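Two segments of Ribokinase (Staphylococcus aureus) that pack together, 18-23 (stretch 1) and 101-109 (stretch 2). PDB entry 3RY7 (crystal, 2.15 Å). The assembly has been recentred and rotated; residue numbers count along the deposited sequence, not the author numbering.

Stretch 1 (18-23) TVERYA
Stretch 2 101-109: VNAEGQNTI

Stretches 18-23 and 101-109 of one ribokinase chain run parallel where they first meet, T18 bridging V101 with CA atoms 4.7 Å apart and both side chains on the same face of the sheet (T18 chi1 m, V101 chi1 t; T18 OG1 to V101 CB 4.4 Å). V19 N donates to V101 O (2.8 Å, 157°). Near-extended V19 (phi/psi -109/-180) and N102 (-100/-179) lead to the next pair, E20 and A103 (CA to CA 4.6 Å), where A103 N donates to E20 O (3.1 Å, 163°). E20 then turns (-96/-52); its CA-to-CB bond points away, yet E20 CG still lies 4.3 Å from A103 CB. The CA-to-CB bond of R21 (-136/139, chi1 p) also points away. Y22 (-60/133) starts sideways, but chi1 m and chi2 -60° swing its ring back against stretch 2, where it is the most covered residue. N102 CB lies over one face of that ring, 3.9 Å from the centroid and 18° off the normal, a CH-pi contact. N102 itself takes chi1 p, chi2 14°, which lets OD1 accept from both G105 N and Q106 N (3.0 Å each) and so brace the turn. G105 (119/10) adopts a conformation that calls for glycine. Q106 (chi1 m, chi2 t) directs NE2 to E104 OE1 (2.9 Å). T108, chi1 m in the strand 107-109, points toward stretch 1, with OG1 3.6 Å from Y22 OH.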

ATOM      1  N   THR A  18      13.264  -9.478   1.557  1.00 38.22           N
ATOM      2  CA  THR A  18      12.395  -9.847   2.667  1.00 41.13           C
ATOM      3  C   THR A  18      12.669 -11.278   3.090  1.00 48.97           C
ATOM      4  O   THR A  18      12.486 -12.212   2.314  1.00 46.04           O
ATOM      5  CB  THR A  18      10.915  -9.726   2.313  1.00 44.39           C
ATOM      6  OG1 THR A  18      10.637  -8.404   1.844  1.00 44.10           O
ATOM      7  CG2 THR A  18      10.058 -10.016   3.536  1.00 45.26           C
ATOM      8  N   VAL A  19      13.137 -11.439   4.319  1.00 45.95           N
ATOM      9  CA  VAL A  19      13.314 -12.753   4.901  1.00 45.22           C
ATOM     10  C   VAL A  19      12.267 -12.977   5.988  1.00 55.63           C
ATOM     11  O   VAL A  19      11.409 -12.118   6.247  1.00 54.42           O
ATOM     12  CB  VAL A  19      14.722 -12.923   5.488  1.00 51.18           C
ATOM     13  CG1 VAL A  19      15.766 -12.521   4.459  1.00 45.65           C
ATOM     14  CG2 VAL A  19      14.871 -12.087   6.749  1.00 52.11           C
ATOM     15  N   GLU A  20      12.325 -14.153   6.604  1.00 56.69           N
ATOM     16  CA  GLU A  20      11.442 -14.463   7.714  1.00 60.06           C
ATOM     17  C   GLU A  20      12.243 -14.158   8.962  1.00 52.20           C
ATOM     18  O   GLU A  20      11.787 -13.485   9.882  1.00 48.96           O
ATOM     19  CB  GLU A  20      11.054 -15.947   7.685  1.00 66.50           C
ATOM     20  CG  GLU A  20       9.621 -16.229   8.126  0.84 66.41           C
ATOM     21  CD  GLU A  20       8.817 -16.970   7.066  0.49 72.93           C
ATOM     22  OE1 GLU A  20       9.045 -18.192   6.884  1.00 75.96           O
ATOM     23  OE2 GLU A  20       7.953 -16.327   6.421  0.76 73.99           O
ATOM     24  N   ARG A  21      13.431 -14.707   9.034  1.00 52.37           N
ATOM     25  CA  ARG A  21      14.284 -14.410  10.136  1.00 54.66           C
ATOM     26  C   ARG A  21      15.681 -14.156   9.643  1.00 53.44           C
ATOM     27  O   ARG A  21      16.180 -14.811   8.778  1.00 49.25           O
ATOM     28  CB  ARG A  21      14.237 -15.502  11.219  1.00 55.00           C
ATOM     29  CG  ARG A  21      15.033 -16.765  10.942  1.00 61.70           C
ATOM     30  CD  ARG A  21      15.510 -17.513  12.190  1.00 57.51           C
ATOM     31  NE  ARG A  21      16.964 -17.513  12.279  1.00 60.37           N
ATOM     32  CZ  ARG A  21      17.746 -18.558  12.037  1.00 65.30           C
ATOM     33  NH1 ARG A  21      17.231 -19.705  11.711  1.00 48.94           N
ATOM     34  NH2 ARG A  21      19.057 -18.455  12.123  1.00 61.32           N
ATOM     35  N   TYR A  22      16.304 -13.166  10.228  1.00 55.09           N
ATOM     36  CA  TYR A  22      17.660 -12.786   9.862  1.00 51.87           C
ATOM     37  C   TYR A  22      18.586 -13.960  10.088  1.00 52.79           C
ATOM     38  O   TYR A  22      18.535 -14.595  11.133  1.00 59.65           O
ATOM     39  CB  TYR A  22      18.156 -11.587  10.682  1.00 65.23           C
ATOM     40  CG  TYR A  22      17.431 -10.284  10.412  1.00 65.57           C
ATOM     41  CD1 TYR A  22      17.429  -9.711   9.144  1.00 57.72           C
ATOM     42  CD2 TYR A  22      16.769  -9.616  11.433  1.00 64.42           C
ATOM     43  CE1 TYR A  22      16.769  -8.518   8.900  1.00 50.27           C
ATOM     44  CE2 TYR A  22      16.112  -8.426  11.200  1.00 57.44           C
ATOM     45  CZ  TYR A  22      16.112  -7.881   9.935  1.00 54.81           C
ATOM     46  OH  TYR A  22      15.456  -6.690   9.719  1.00 46.60           O
ATOM     47  N   ALA A  23      19.437 -14.252   9.111  1.00 50.86           N
ATOM     48  CA  ALA A  23      20.460 -15.258   9.313  1.00 48.16           C
ATOM     49  C   ALA A  23      21.381 -14.733  10.378  1.00 60.47           C
ATOM     50  O   ALA A  23      21.347 -13.553  10.709  1.00 65.36           O
ATOM     51  CB  ALA A  23      21.283 -15.474   8.061  1.00 45.90           C
ATOM     52  N   VAL A 101      14.626  -6.994   5.402  1.00 34.03           N
ATOM     53  CA  VAL A 101      13.445  -6.952   6.257  1.00 42.25           C
ATOM     54  C   VAL A 101      13.113  -8.341   6.828  1.00 53.94           C
ATOM     55  O   VAL A 101      13.149  -9.334   6.102  1.00 44.75           O
ATOM     56  CB  VAL A 101      12.228  -6.518   5.452  1.00 39.83           C
ATOM     57  CG1 VAL A 101      11.048  -6.277   6.371  1.00 48.17           C
ATOM     58  CG2 VAL A 101      12.551  -5.295   4.636  1.00 40.05           C
ATOM     59  N   ASN A 102      12.784  -8.427   8.117  1.00 57.61           N
ATOM     60  CA  ASN A 102      12.291  -9.703   8.652  1.00 49.29           C
ATOM     61  C   ASN A 102      10.768  -9.767   8.781  1.00 47.31           C
ATOM     62  O   ASN A 102      10.064  -8.826   8.396  1.00 45.70           O
ATOM     63  CB  ASN A 102      13.008 -10.120   9.946  1.00 50.35           C
ATOM     64  CG  ASN A 102      12.753  -9.173  11.112  1.00 51.50           C
ATOM     65  OD1 ASN A 102      11.843  -8.336  11.084  1.00 47.57           O
ATOM     66  ND2 ASN A 102      13.558  -9.321  12.159  1.00 51.27           N
ATOM     67  N   ALA A 103      10.256 -10.887   9.282  1.00 54.33           N
ATOM     68  CA  ALA A 103       8.814 -11.074   9.382  1.00 52.59           C
ATOM     69  C   ALA A 103       8.138  -9.985  10.220  1.00 57.74           C
ATOM     70  O   ALA A 103       7.045  -9.500   9.879  1.00 45.18           O
ATOM     71  CB  ALA A 103       8.514 -12.453   9.933  1.00 60.38           C
ATOM     72  N   GLU A 104       8.788  -9.614  11.319  0.85 48.71           N
ATOM     73  CA  GLU A 104       8.320  -8.521  12.135  0.90 55.20           C
ATOM     74  C   GLU A 104       8.272  -7.139  11.448  0.24 56.43           C
ATOM     75  O   GLU A 104       7.333  -6.356  11.638  1.00 60.81           O
ATOM     76  CB  GLU A 104       9.256  -8.330  13.327  1.00 61.83           C
ATOM     77  CG  GLU A 104      10.272  -9.448  13.503  1.00 60.43           C
ATOM     78  CD  GLU A 104      10.689  -9.659  14.945  0.35 60.63           C
ATOM     79  OE1 GLU A 104      11.885  -9.895  15.229  0.80 60.02           O
ATOM     80  OE2 GLU A 104       9.803  -9.592  15.817  0.29 62.39           O
ATOM     81  N   GLY A 105       9.271  -6.861  10.621  1.00 53.48           N
ATOM     82  CA  GLY A 105       9.319  -5.605   9.915  1.00 54.62           C
ATOM     83  C   GLY A 105      10.530  -4.775  10.244  1.00 55.16           C
ATOM     84  O   GLY A 105      10.629  -3.629   9.885  1.00 51.77           O
ATOM     85  N   GLN A 106      11.445  -5.385  10.953  1.00 41.10           N
ATOM     86  CA  GLN A 106      12.704  -4.734  11.271  1.00 52.95           C
ATOM     87  C   GLN A 106      13.462  -4.494   9.966  1.00 57.45           C
ATOM     88  O   GLN A 106      13.562  -5.387   9.120  1.00 49.89           O
ATOM     89  CB  GLN A 106      13.572  -5.599  12.189  1.00 53.12           C
ATOM     90  CG  GLN A 106      12.883  -6.115  13.459  0.57 57.00           C
ATOM     91  CD  GLN A 106      13.909  -6.543  14.491  0.81 58.45           C
ATOM     92  OE1 GLN A 106      14.975  -5.942  14.591  0.66 61.42           O
ATOM     93  NE2 GLN A 106      13.597  -7.578  15.259  1.00 62.73           N
ATOM     94  N   ASN A 107      13.982  -3.284   9.793  1.00 55.70           N
ATOM     95  CA  ASN A 107      14.862  -2.992   8.674  1.00 41.62           C
ATOM     96  C   ASN A 107      16.294  -3.022   9.175  1.00 43.94           C
ATOM     97  O   ASN A 107      16.614  -2.393  10.174  1.00 48.56           O
ATOM     98  CB  ASN A 107      14.531  -1.626   8.077  1.00 37.80           C
ATOM     99  CG  ASN A 107      13.351  -1.674   7.124  1.00 43.39           C
ATOM    100  OD1 ASN A 107      12.784  -2.736   6.870  1.00 55.05           O
ATOM    101  ND2 ASN A 107      12.984  -0.523   6.577  1.00 45.56           N
ATOM    102  N   THR A 108      17.144  -3.791   8.512  1.00 39.76           N
ATOM    103  CA  THR A 108      18.580  -3.676   8.711  1.00 43.44           C
ATOM    104  C   THR A 108      19.169  -3.130   7.422  1.00 48.30           C
ATOM    105  O   THR A 108      19.017  -3.751   6.366  1.00 40.05           O
ATOM    106  CB  THR A 108      19.213  -5.020   9.000  1.00 44.50           C
ATOM    107  OG1 THR A 108      18.775  -5.469  10.285  1.00 51.08           O
ATOM    108  CG2 THR A 108      20.719  -4.899   8.996  1.00 44.06           C
ATOM    109  N   ILE A 109      19.827  -1.971   7.499  1.00 47.98           N
ATOM    110  CA  ILE A 109      20.241  -1.254   6.289  1.00 39.76           C
ATOM    111  C   ILE A 109      21.741  -0.982   6.173  1.00 37.19           C
ATOM    112  O   ILE A 109      22.380  -0.564   7.135  1.00 39.92           O
ATOM    113  CB  ILE A 109      19.498   0.084   6.156  1.00 38.72           C
ATOM    114  CG1 ILE A 109      17.992  -0.148   6.122  1.00 38.53           C
ATOM    115  CG2 ILE A 109      19.951   0.809   4.902  1.00 37.14           C
ATOM    116  CD1 ILE A 109      17.283   0.203   7.394  1.00 43.64           C
TER